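Local coordinates for protein LysR family transcriptional regulator (Vibrio vulnificus, PDB 5B7H) that probably acts as a DNA-binding, peroxide-responsive transcription regulator of the LysR family, represented here by its regulatory domain alone, at residues D67-L73 against R192-W198; S82-G86 against N209-V215; D88-I94 against T162-M168. The protein carries 1 engineered substitution. One frame throughout, in Å; residues are numbered along the deposited sequence.

Contact 1 of 3, residues D67-L73 against R192-W198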
loop_
_atom_site.group_PDB
_atom_site.type_symbol
_atom_site.label_atom_id
_atom_site.label_comp_id
_atom_site.label_asym_id
_atom_site.label_seq_id
_atom_site.Cartn_x
_atom_site.Cartn_y
_atom_site.Cartn_z
ATOM N N ASP A 67 -9.271 10.055 16.474
ATOM C CA ASP A 67 -10.566 10.735 16.605
ATOM C C ASP A 67 -11.661 10.080 15.779
ATOM O O ASP A 67 -12.804 10.079 16.195
ATOM C CB ASP A 67 -10.468 12.187 16.100
ATOM C CG ASP A 67 -9.581 13.040 16.959
ATOM O OD1 ASP A 67 -9.916 13.175 18.161
ATOM O OD2 ASP A 67 -8.554 13.581 16.482
ATOM N N VAL A 68 -11.359 9.574 14.589
ATOM C CA VAL A 68 -12.388 9.081 13.690
ATOM C C VAL A 68 -11.726 8.108 12.733
ATOM O O VAL A 68 -10.522 8.209 12.449
ATOM C CB VAL A 68 -13.067 10.264 12.944
ATOM C CG1 VAL A 68 -12.032 11.036 12.070
ATOM C CG2 VAL A 68 -14.274 9.861 12.120
ATOM N N LEU A 69 -12.502 7.158 12.243
ATOM C CA LEU A 69 -12.040 6.150 11.297
ATOM C C LEU A 69 -12.878 6.228 10.044
ATOM O O LEU A 69 -14.069 6.554 10.095
ATOM C CB LEU A 69 -12.209 4.713 11.848
ATOM C CG LEU A 69 -11.709 4.487 13.296
ATOM C CD1 LEU A 69 -12.043 3.037 13.734
ATOM C CD2 LEU A 69 -10.197 4.800 13.363
ATOM N N ILE A 70 -12.264 5.875 8.922
ATOM C CA ILE A 70 -12.968 5.554 7.687
ATOM C C ILE A 70 -12.769 4.062 7.489
ATOM O O ILE A 70 -11.622 3.588 7.306
ATOM C CB ILE A 70 -12.488 6.396 6.492
ATOM C CG1 ILE A 70 -12.762 7.891 6.739
ATOM C CG2 ILE A 70 -13.162 5.864 5.231
ATOM C CD1 ILE A 70 -12.197 8.871 5.590
ATOM N N LEU A 71 -13.874 3.328 7.557
ATOM C CA LEU A 71 -13.867 1.874 7.489
ATOM C C LEU A 71 -14.759 1.417 6.353
ATOM O O LEU A 71 -15.626 2.144 5.871
ATOM C CB LEU A 71 -14.439 1.265 8.799
ATOM C CG LEU A 71 -13.699 1.524 10.128
ATOM C CD1 LEU A 71 -14.303 0.728 11.252
ATOM C CD2 LEU A 71 -12.234 1.146 9.973
ATOM N N ALA A 72 -14.533 0.172 5.934
ATOM C CA ALA A 72 -15.551 -0.574 5.188
ATOM C C ALA A 72 -16.511 -1.252 6.170
ATOM O O ALA A 72 -16.084 -1.857 7.162
ATOM C CB ALA A 72 -14.884 -1.600 4.263
ATOM N N LEU A 73 -17.813 -1.095 5.914
ATOM C CA LEU A 73 -18.843 -1.638 6.786
ATOM C C LEU A 73 -19.661 -2.680 6.025
ATOM O O LEU A 73 -19.749 -2.632 4.798
ATOM C CB LEU A 73 -19.751 -0.500 7.283
ATOM C CG LEU A 73 -19.051 0.557 8.159
ATOM C CD1 LEU A 73 -20.158 1.580 8.565
ATOM C CD2 LEU A 73 -18.351 0.017 9.409
ATOM N N ARG A 192 -19.326 -2.611 -1.322
ATOM C CA ARG A 192 -19.128 -2.474 0.125
ATOM C C ARG A 192 -19.557 -1.066 0.533
ATOM O O ARG A 192 -19.358 -0.094 -0.204
ATOM C CB ARG A 192 -17.670 -2.763 0.600
ATOM C CG ARG A 192 -16.647 -1.858 -0.094
ATOM C CD ARG A 192 -15.260 -2.193 0.412
ATOM N NE ARG A 192 -14.320 -1.324 -0.272
ATOM C CZ ARG A 192 -13.032 -1.205 0.053
ATOM N NH1 ARG A 192 -12.514 -1.900 1.062
ATOM N NH2 ARG A 192 -12.253 -0.368 -0.624
ATOM N N ASP A 193 -20.179 -0.946 1.699
ATOM C CA ASP A 193 -20.441 0.362 2.290
ATOM C C ASP A 193 -19.151 0.943 2.860
ATOM O O ASP A 193 -18.282 0.226 3.364
ATOM C CB ASP A 193 -21.431 0.236 3.447
ATOM C CG ASP A 193 -22.866 0.129 3.017
ATOM O OD1 ASP A 193 -23.275 0.616 1.924
ATOM O OD2 ASP A 193 -23.659 -0.448 3.824
ATOM N N ILE A 194 -19.012 2.257 2.761
ATOM C CA ILE A 194 -17.917 2.977 3.373
ATOM C C ILE A 194 -18.541 3.861 4.445
ATOM O O ILE A 194 -19.566 4.523 4.202
ATOM C CB ILE A 194 -17.230 3.861 2.309
ATOM C CG1 ILE A 194 -16.796 3.020 1.091
ATOM C CG2 ILE A 194 -16.034 4.642 2.960
ATOM C CD1 ILE A 194 -15.846 1.951 1.409
ATOM N N GLY A 195 -17.906 3.916 5.613
ATOM C CA GLY A 195 -18.476 4.763 6.639
ATOM C C GLY A 195 -17.435 5.397 7.530
ATOM O O GLY A 195 -16.273 5.015 7.525
ATOM N N LEU A 196 -17.892 6.389 8.289
ATOM C CA LEU A 196 -17.093 7.037 9.320
ATOM C C LEU A 196 -17.542 6.483 10.670
ATOM O O LEU A 196 -18.735 6.242 10.891
ATOM C CB LEU A 196 -17.240 8.563 9.345
ATOM C CG LEU A 196 -16.257 9.274 8.384
ATOM C CD1 LEU A 196 -16.549 8.913 6.876
ATOM C CD2 LEU A 196 -16.301 10.817 8.653
ATOM N N VAL A 197 -16.600 6.324 11.583
ATOM C CA VAL A 197 -16.865 5.729 12.902
ATOM C C VAL A 197 -16.146 6.551 13.959
ATOM O O VAL A 197 -14.956 6.856 13.807
ATOM C CB VAL A 197 -16.356 4.279 12.960
ATOM C CG1 VAL A 197 -16.678 3.617 14.330
ATOM C CG2 VAL A 197 -17.045 3.447 11.848
ATOM N N TRP A 198 -16.822 6.836 15.082
ATOM C CA TRP A 198 -16.231 7.681 16.127
ATOM C C TRP A 198 -16.844 7.333 17.479
ATOM O O TRP A 198 -17.782 6.548 17.565
ATOM C CB TRP A 198 -16.378 9.178 15.863
ATOM C CG TRP A 198 -17.791 9.698 15.786
ATOM C CD1 TRP A 198 -18.522 10.241 16.817
ATOM C CD2 TRP A 198 -18.602 9.809 14.600
ATOM N NE1 TRP A 198 -19.767 10.699 16.337
ATOM C CE2 TRP A 198 -19.823 10.424 14.982
ATOM C CE3 TRP A 198 -18.424 9.423 13.266
ATOM C CZ2 TRP A 198 -20.869 10.673 14.056
ATOM C CZ3 TRP A 198 -19.476 9.686 12.338
ATOM C CH2 TRP A 198 -20.673 10.318 12.757
HETATM O O HOH W 1 -20.899 -3.597 2.715
#
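Strands 68-73 and 192-198 are antiparallel, registered by five backbone hydrogen bonds of 2.9 Å: Leu69 N to Val197 O and Val197 N to Leu69 O, Leu71 N to Gly195 O and Gly195 N to Leu71 O, and Leu73 N to Asp193 O. Water 1 extends the ladder, joining Leu73 O (2.6 Å) to Asp193 N (2.9 Å). Side chains alternate between two faces. Leu69, Leu71 and Leu73, all mt rotamers, share one face with Val197, a t rotamer whose CG2 lies 3.9 Å from Leu71 CD1. Gly195 belongs here too: a CB would fall 2.7 Å from Leu73 CD1, which instead reaches across to Gly195 CA at 4.1 Å. Asp193 is the polar exception at the end of this face, its OD1 hydrogen-bonded to Gln87 NE2. On the other face, with Ala72, mt Ile70 turns CG1 to CD1 of mp Leu196 and CG2 to Ile194 CG2, each at 3.9 Å. Arg192, p at chi1 then extended, brings its CD within 3.9 Å of Ala72 CB; its guanidinium makes a salt bridge with Asp88 and a hydrogen bond to Thr25. Polar work between the strands thus falls to the backbone, while aliphatic side chains make both faces largely apolar except at Asp193.

Contact 2 of 3, residues S82-G86 against N209-V215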
loop_
_atom_site.group_PDB
_atom_site.type_symbol
_atom_site.label_atom_id
_atom_site.label_comp_id
_atom_site.label_asym_id
_atom_site.label_seq_id
_atom_site.Cartn_x
_atom_site.Cartn_y
_atom_site.Cartn_z
ATOM N N SER A 82 -21.598 5.491 14.044
ATOM C CA SER A 82 -21.176 5.383 12.650
ATOM C C SER A 82 -22.152 6.038 11.712
ATOM O O SER A 82 -23.323 6.215 12.006
ATOM C CB SER A 82 -20.855 3.958 12.227
ATOM O OG SER A 82 -22.035 3.233 12.093
ATOM N N ARG A 83 -21.633 6.379 10.540
ATOM C CA ARG A 83 -22.418 6.978 9.484
ATOM C C ARG A 83 -21.904 6.412 8.169
ATOM O O ARG A 83 -20.734 6.623 7.843
ATOM C CB ARG A 83 -22.220 8.501 9.491
ATOM C CG ARG A 83 -23.032 9.201 8.456
ATOM C CD ARG A 83 -23.171 10.698 8.810
ATOM N NE ARG A 83 -23.664 11.381 7.656
ATOM C CZ ARG A 83 -23.856 12.672 7.598
ATOM N NH1 ARG A 83 -23.538 13.434 8.649
ATOM N NH2 ARG A 83 -24.292 13.188 6.455
ATOM N N VAL A 84 -22.753 5.728 7.412
ATOM C CA VAL A 84 -22.407 5.262 6.074
ATOM C C VAL A 84 -22.480 6.441 5.118
ATOM O O VAL A 84 -23.459 7.193 5.114
ATOM C CB VAL A 84 -23.375 4.170 5.637
ATOM C CG1 VAL A 84 -23.200 3.827 4.150
ATOM C CG2 VAL A 84 -23.159 2.941 6.528
ATOM N N VAL A 85 -21.449 6.590 4.290
ATOM C CA VAL A 85 -21.328 7.760 3.420
ATOM C C VAL A 85 -21.331 7.406 1.957
ATOM O O VAL A 85 -21.495 8.312 1.121
ATOM C CB VAL A 85 -20.056 8.576 3.752
ATOM C CG1 VAL A 85 -20.206 9.229 5.165
ATOM C CG2 VAL A 85 -18.759 7.686 3.699
ATOM N N GLY A 86 -21.164 6.145 1.615
ATOM C CA GLY A 86 -21.308 5.773 0.209
ATOM C C GLY A 86 -21.026 4.299 -0.001
ATOM O O GLY A 86 -20.795 3.543 0.938
ATOM N N ASN A 209 -19.522 15.087 11.225
ATOM C CA ASN A 209 -20.621 15.124 10.267
ATOM C C ASN A 209 -20.252 15.964 9.042
ATOM O O ASN A 209 -20.597 15.586 7.917
ATOM C CB ASN A 209 -21.920 15.569 10.950
ATOM C CG ASN A 209 -22.571 14.440 11.785
ATOM O OD1 ASN A 209 -22.694 13.295 11.345
ATOM N ND2 ASN A 209 -22.991 14.783 12.996
ATOM N N GLN A 210 -19.522 17.080 9.213
ATOM C CA GLN A 210 -19.039 17.822 8.026
ATOM C C GLN A 210 -18.073 16.988 7.200
ATOM O O GLN A 210 -18.104 17.024 5.967
ATOM C CB GLN A 210 -18.324 19.121 8.396
ATOM C CG GLN A 210 -19.254 20.202 8.945
ATOM C CD GLN A 210 -18.512 21.397 9.498
ATOM O OE1 GLN A 210 -18.197 21.451 10.699
ATOM N NE2 GLN A 210 -18.224 22.370 8.629
ATOM N N LEU A 211 -17.180 16.251 7.864
ATOM C CA LEU A 211 -16.275 15.390 7.155
ATOM C C LEU A 211 -17.046 14.318 6.401
ATOM O O LEU A 211 -16.673 13.967 5.288
ATOM C CB LEU A 211 -15.314 14.755 8.174
ATOM C CG LEU A 211 -14.149 14.048 7.534
ATOM C CD1 LEU A 211 -13.336 15.031 6.688
ATOM C CD2 LEU A 211 -13.278 13.426 8.673
ATOM N N ALA A 212 -18.090 13.748 7.019
ATOM C CA ALA A 212 -18.874 12.707 6.360
ATOM C C ALA A 212 -19.501 13.238 5.070
ATOM O O ALA A 212 -19.498 12.526 4.052
ATOM C CB ALA A 212 -19.984 12.212 7.314
ATOM N N GLU A 213 -19.978 14.497 5.085
ATOM C CA GLU A 213 -20.533 15.097 3.865
ATOM C C GLU A 213 -19.486 15.182 2.768
ATOM O O GLU A 213 -19.763 14.863 1.592
ATOM C CB GLU A 213 -21.058 16.497 4.166
ATOM C CG GLU A 213 -22.133 16.523 5.247
ATOM C CD GLU A 213 -23.406 15.821 4.825
ATOM O OE1 GLU A 213 -23.556 15.509 3.618
ATOM O OE2 GLU A 213 -24.259 15.578 5.710
ATOM N N VAL A 214 -18.270 15.603 3.134
ATOM C CA VAL A 214 -17.183 15.704 2.153
ATOM C C VAL A 214 -16.853 14.343 1.545
ATOM O O VAL A 214 -16.758 14.179 0.320
ATOM C CB VAL A 214 -15.933 16.318 2.818
ATOM C CG1 VAL A 214 -14.772 16.264 1.833
ATOM C CG2 VAL A 214 -16.189 17.772 3.215
ATOM N N VAL A 215 -16.732 13.318 2.390
ATOM C CA VAL A 215 -16.387 11.996 1.902
ATOM C C VAL A 215 -17.497 11.450 1.029
ATOM O O VAL A 215 -17.232 10.845 -0.011
ATOM C CB VAL A 215 -16.088 11.063 3.090
ATOM C CG1 VAL A 215 -15.871 9.623 2.607
ATOM C CG2 VAL A 215 -14.878 11.575 3.837
HETATM O O HOH W 2 -24.153 16.097 8.185
#
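A helix laid on a central sheet is the basic layer of the alpha/beta subdomains in the type 2 periplasmic-binding-protein fold, the fold of LysR regulatory domains. Here helix 209-215 lies against strand 82-86, their axes 8.1 Å apart at closest and only 24° from parallel. The strand carries a classic beta bulge, with Val85 and Gly86 both facing Ile194 on the adjoining strand 180-198. Val85, the first bulge residue, points toward the helix. Val85 CG1 lies 3.7 Å from Ala212 CB and Val85 CG2 3.6 Å from Val215 CG1, a small apolar patch where the short Ala212 side chain lets the two backbones draw together, their CA atoms 6.3 Å apart at Val85 and Ala212. Elsewhere on the helix, Leu211 packs on Leu18 and Leu20 of strand 16-22, and Val214 on Leu34 of helix 27-41.

Two residues along the strand from Val85, Arg83 makes the polar half of the contact. Its extended side chain passes over Ala212, whose CB sits above one guanidinium face, 3.8 Å from Arg83 NE. Partners gather round the guanidinium edge: Arg83 NH1 donates to Asn209 OD1 at 2.8 Å, and Arg83 NH2 forms a salt bridge with Glu213 OE2 at 2.5 Å. Water 2 completes a small ring, accepting from Arg83 NH1 at 2.8 Å and donating to Glu213 OE2 at 2.5 Å.

Contact 3 of 3, residues D88-I94 against T162-M168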
loop_
_atom_site.group_PDB
_atom_site.type_symbol
_atom_site.label_atom_id
_atom_site.label_comp_id
_atom_site.label_asym_id
_atom_site.label_seq_id
_atom_site.Cartn_x
_atom_site.Cartn_y
_atom_site.Cartn_z
ATOM N N ASP A 88 -18.980 1.405 -2.575
ATOM C CA ASP A 88 -17.803 1.218 -3.418
ATOM C C ASP A 88 -18.011 -0.121 -4.118
ATOM O O ASP A 88 -17.953 -1.171 -3.469
ATOM C CB ASP A 88 -16.584 1.208 -2.479
ATOM C CG ASP A 88 -15.210 1.089 -3.183
ATOM O OD1 ASP A 88 -15.032 1.518 -4.355
ATOM O OD2 ASP A 88 -14.301 0.578 -2.468
ATOM N N PRO A 89 -18.315 -0.128 -5.400
ATOM C CA PRO A 89 -18.581 -1.383 -6.107
ATOM C C PRO A 89 -17.380 -2.315 -6.138
ATOM O O PRO A 89 -16.233 -1.870 -6.102
ATOM C CB PRO A 89 -18.922 -0.926 -7.531
ATOM C CG PRO A 89 -19.388 0.447 -7.361
ATOM C CD PRO A 89 -18.568 1.048 -6.233
ATOM N N PHE A 90 -17.659 -3.618 -6.289
ATOM C CA PHE A 90 -16.623 -4.622 -6.511
ATOM C C PHE A 90 -16.580 -4.989 -7.987
ATOM O O PHE A 90 -17.624 -5.054 -8.667
ATOM C CB PHE A 90 -16.928 -5.900 -5.730
ATOM C CG PHE A 90 -16.657 -5.793 -4.256
ATOM C CD1 PHE A 90 -17.644 -5.976 -3.339
ATOM C CD2 PHE A 90 -15.385 -5.504 -3.801
ATOM C CE1 PHE A 90 -17.380 -5.872 -1.963
ATOM C CE2 PHE A 90 -15.138 -5.405 -2.423
ATOM C CZ PHE A 90 -16.141 -5.602 -1.520
ATOM N N LYS A 91 -15.380 -5.240 -8.476
ATOM C CA LYS A 91 -15.206 -5.854 -9.783
ATOM C C LYS A 91 -14.312 -7.068 -9.610
ATOM O O LYS A 91 -13.703 -7.281 -8.565
ATOM C CB LYS A 91 -14.504 -4.886 -10.727
ATOM C CG LYS A 91 -15.322 -3.612 -11.025
ATOM C CD LYS A 91 -16.511 -3.971 -11.868
ATOM C CE LYS A 91 -17.017 -2.725 -12.583
ATOM N NZ LYS A 91 -17.660 -1.862 -11.615
ATOM N N MET A 92 -14.271 -7.907 -10.629
ATOM C CA MET A 92 -13.242 -8.937 -10.688
ATOM C C MET A 92 -12.198 -8.535 -11.719
ATOM O O MET A 92 -12.453 -7.750 -12.637
ATOM C CB MET A 92 -13.867 -10.303 -11.027
ATOM C CG MET A 92 -14.900 -10.713 -9.984
ATOM S SD MET A 92 -15.472 -12.410 -10.175
ATOM C CE MET A 92 -13.948 -13.269 -9.716
ATOM N N VAL A 93 -11.001 -9.087 -11.587
ATOM C CA VAL A 93 -9.950 -8.798 -12.549
ATOM C C VAL A 93 -9.288 -10.108 -12.950
ATOM O O VAL A 93 -9.171 -11.039 -12.151
ATOM C CB VAL A 93 -8.859 -7.811 -12.036
ATOM C CG1 VAL A 93 -9.346 -6.392 -11.959
ATOM C CG2 VAL A 93 -8.314 -8.284 -10.665
ATOM N N ILE A 94 -8.851 -10.175 -14.195
ATOM C CA ILE A 94 -8.044 -11.279 -14.709
ATOM C C ILE A 94 -6.986 -10.696 -15.639
ATOM O O ILE A 94 -7.112 -9.585 -16.157
ATOM C CB ILE A 94 -8.880 -12.323 -15.487
ATOM C CG1 ILE A 94 -9.487 -11.706 -16.756
ATOM C CG2 ILE A 94 -9.955 -12.880 -14.603
ATOM C CD1 ILE A 94 -10.366 -12.705 -17.583
ATOM N N THR A 162 -7.834 -15.130 -10.400
ATOM C CA THR A 162 -8.684 -13.939 -10.415
ATOM C C THR A 162 -8.881 -13.465 -8.982
ATOM O O THR A 162 -8.555 -14.173 -8.023
ATOM C CB THR A 162 -10.033 -14.261 -11.086
ATOM O OG1 THR A 162 -10.808 -13.062 -11.212
ATOM C CG2 THR A 162 -10.879 -15.308 -10.289
ATOM N N THR A 163 -9.410 -12.257 -8.822
ATOM C CA THR A 163 -9.761 -11.801 -7.484
ATOM C C THR A 163 -10.764 -10.664 -7.616
ATOM O O THR A 163 -11.096 -10.236 -8.722
ATOM C CB THR A 163 -8.505 -11.319 -6.729
ATOM O OG1 THR A 163 -8.828 -11.243 -5.314
ATOM C CG2 THR A 163 -8.012 -9.936 -7.253
ATOM N N PHE A 164 -11.249 -10.204 -6.469
ATOM C CA PHE A 164 -12.172 -9.073 -6.331
ATOM C C PHE A 164 -11.395 -7.831 -5.948
ATOM O O PHE A 164 -10.557 -7.870 -5.044
ATOM C CB PHE A 164 -13.219 -9.342 -5.244
ATOM C CG PHE A 164 -13.938 -10.676 -5.393
ATOM C CD1 PHE A 164 -13.557 -11.781 -4.646
ATOM C CD2 PHE A 164 -15.011 -10.814 -6.261
ATOM C CE1 PHE A 164 -14.245 -12.970 -4.757
ATOM C CE2 PHE A 164 -15.694 -12.022 -6.400
ATOM C CZ PHE A 164 -15.293 -13.106 -5.653
ATOM N N ILE A 165 -11.725 -6.712 -6.607
ATOM C CA ILE A 165 -11.057 -5.415 -6.423
ATOM C C ILE A 165 -12.097 -4.317 -6.216
ATOM O O ILE A 165 -13.079 -4.262 -6.967
ATOM C CB ILE A 165 -10.204 -5.045 -7.660
ATOM C CG1 ILE A 165 -9.117 -6.103 -7.877
ATOM C CG2 ILE A 165 -9.501 -3.711 -7.441
ATOM C CD1 ILE A 165 -8.235 -6.276 -6.630
ATOM N N PRO A 166 -11.905 -3.400 -5.277
ATOM C CA PRO A 166 -12.851 -2.292 -5.145
ATOM C C PRO A 166 -12.651 -1.249 -6.239
ATOM O O PRO A 166 -11.531 -0.975 -6.700
ATOM C CB PRO A 166 -12.500 -1.713 -3.760
ATOM C CG PRO A 166 -11.054 -2.017 -3.563
ATOM C CD PRO A 166 -10.793 -3.340 -4.307
ATOM N N GLN A 167 -13.780 -0.660 -6.623
ATOM C CA GLN A 167 -13.806 0.338 -7.671
ATOM C C GLN A 167 -12.877 1.487 -7.374
ATOM O O GLN A 167 -12.203 1.984 -8.289
ATOM C CB GLN A 167 -15.222 0.848 -7.911
ATOM C CG GLN A 167 -15.298 1.714 -9.191
ATOM C CD GLN A 167 -14.989 0.921 -10.451
ATOM O OE1 GLN A 167 -15.495 -0.194 -10.621
ATOM N NE2 GLN A 167 -14.189 1.494 -11.341
ATOM N N MET A 168 -12.776 1.908 -6.095
ATOM C CA MET A 168 -11.911 3.058 -5.861
ATOM C C MET A 168 -10.454 2.768 -6.207
ATOM O O MET A 168 -9.700 3.687 -6.555
ATOM C CB MET A 168 -12.059 3.600 -4.435
ATOM C CG MET A 168 -11.670 2.582 -3.367
ATOM S SD MET A 168 -11.603 3.323 -1.687
ATOM C CE MET A 168 -13.345 3.734 -1.443
#
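Where a strand runs into a helix, the amide donors of the first turn lack partners within the helix, and segments 88-94 and 162-168 show how a neighbouring strand can supply them. Lys91 and Ile165 form the regular centre, a hydrogen-bonded antiparallel pair: Lys91 N donates to Ile165 O at 2.9 Å and Ile165 N to Lys91 O at 2.8 Å. At one end Val93 N donates to Thr163 O at 3.1 Å, but Val93 O is taken by a side chain, Thr162 OG1, at 2.8 Å. At the other end Pro166 occupies the N-cap position of helix 167-171. Two amides of the first turn are met from across the sheet, Gln167 N by Pro89 O at 2.8 Å and Met168 N by Asp88 OD1 at 2.9 Å. The second carboxylate oxygen of Asp88, OD2, makes a salt bridge with Arg192. Lys91 NZ donates to Gln167 OE1 at 2.9 Å, while Gln167 NE2 turns to Asp171 within the helix; Thr163 OG1 is hydrogen-bonded to Phe117 O. Beside this network Met92 and Phe164 make an oblique Met-aromatic contact, Met92 SD lying 4.8 Å from the Phe164 ring centroid. On its other edge segment 88-94 is hydrogen-bonded to strand 180-198, the two long strands being the pair of crossover connections that join the subdomains in the type 2 periplasmic-binding-protein fold.

Overall arrangement
From the N terminus, the chain lays down 67-73 and then the long strand 81-95, whose early part, 82-86, enters contact 2 and whose later part, 88-94, enters contact 3. The first loop to close is that of contact 3, when 162-168 returns to 88-94 after 67 intervening residues; it lies within the spans of both other contacts. Next, 192-198 comes back to 67-73 in contact 1, and last 209-215 reaches 82-86, so contacts 1 and 2 cross. Contacts 1 and 2, about 9 Å apart between centres, tie sheet and helix of one subdomain; contact 3 joins the edge strand 163-166 of the other to strand 81-95, linked to contact 1 by the Arg192–Asp88 salt bridge.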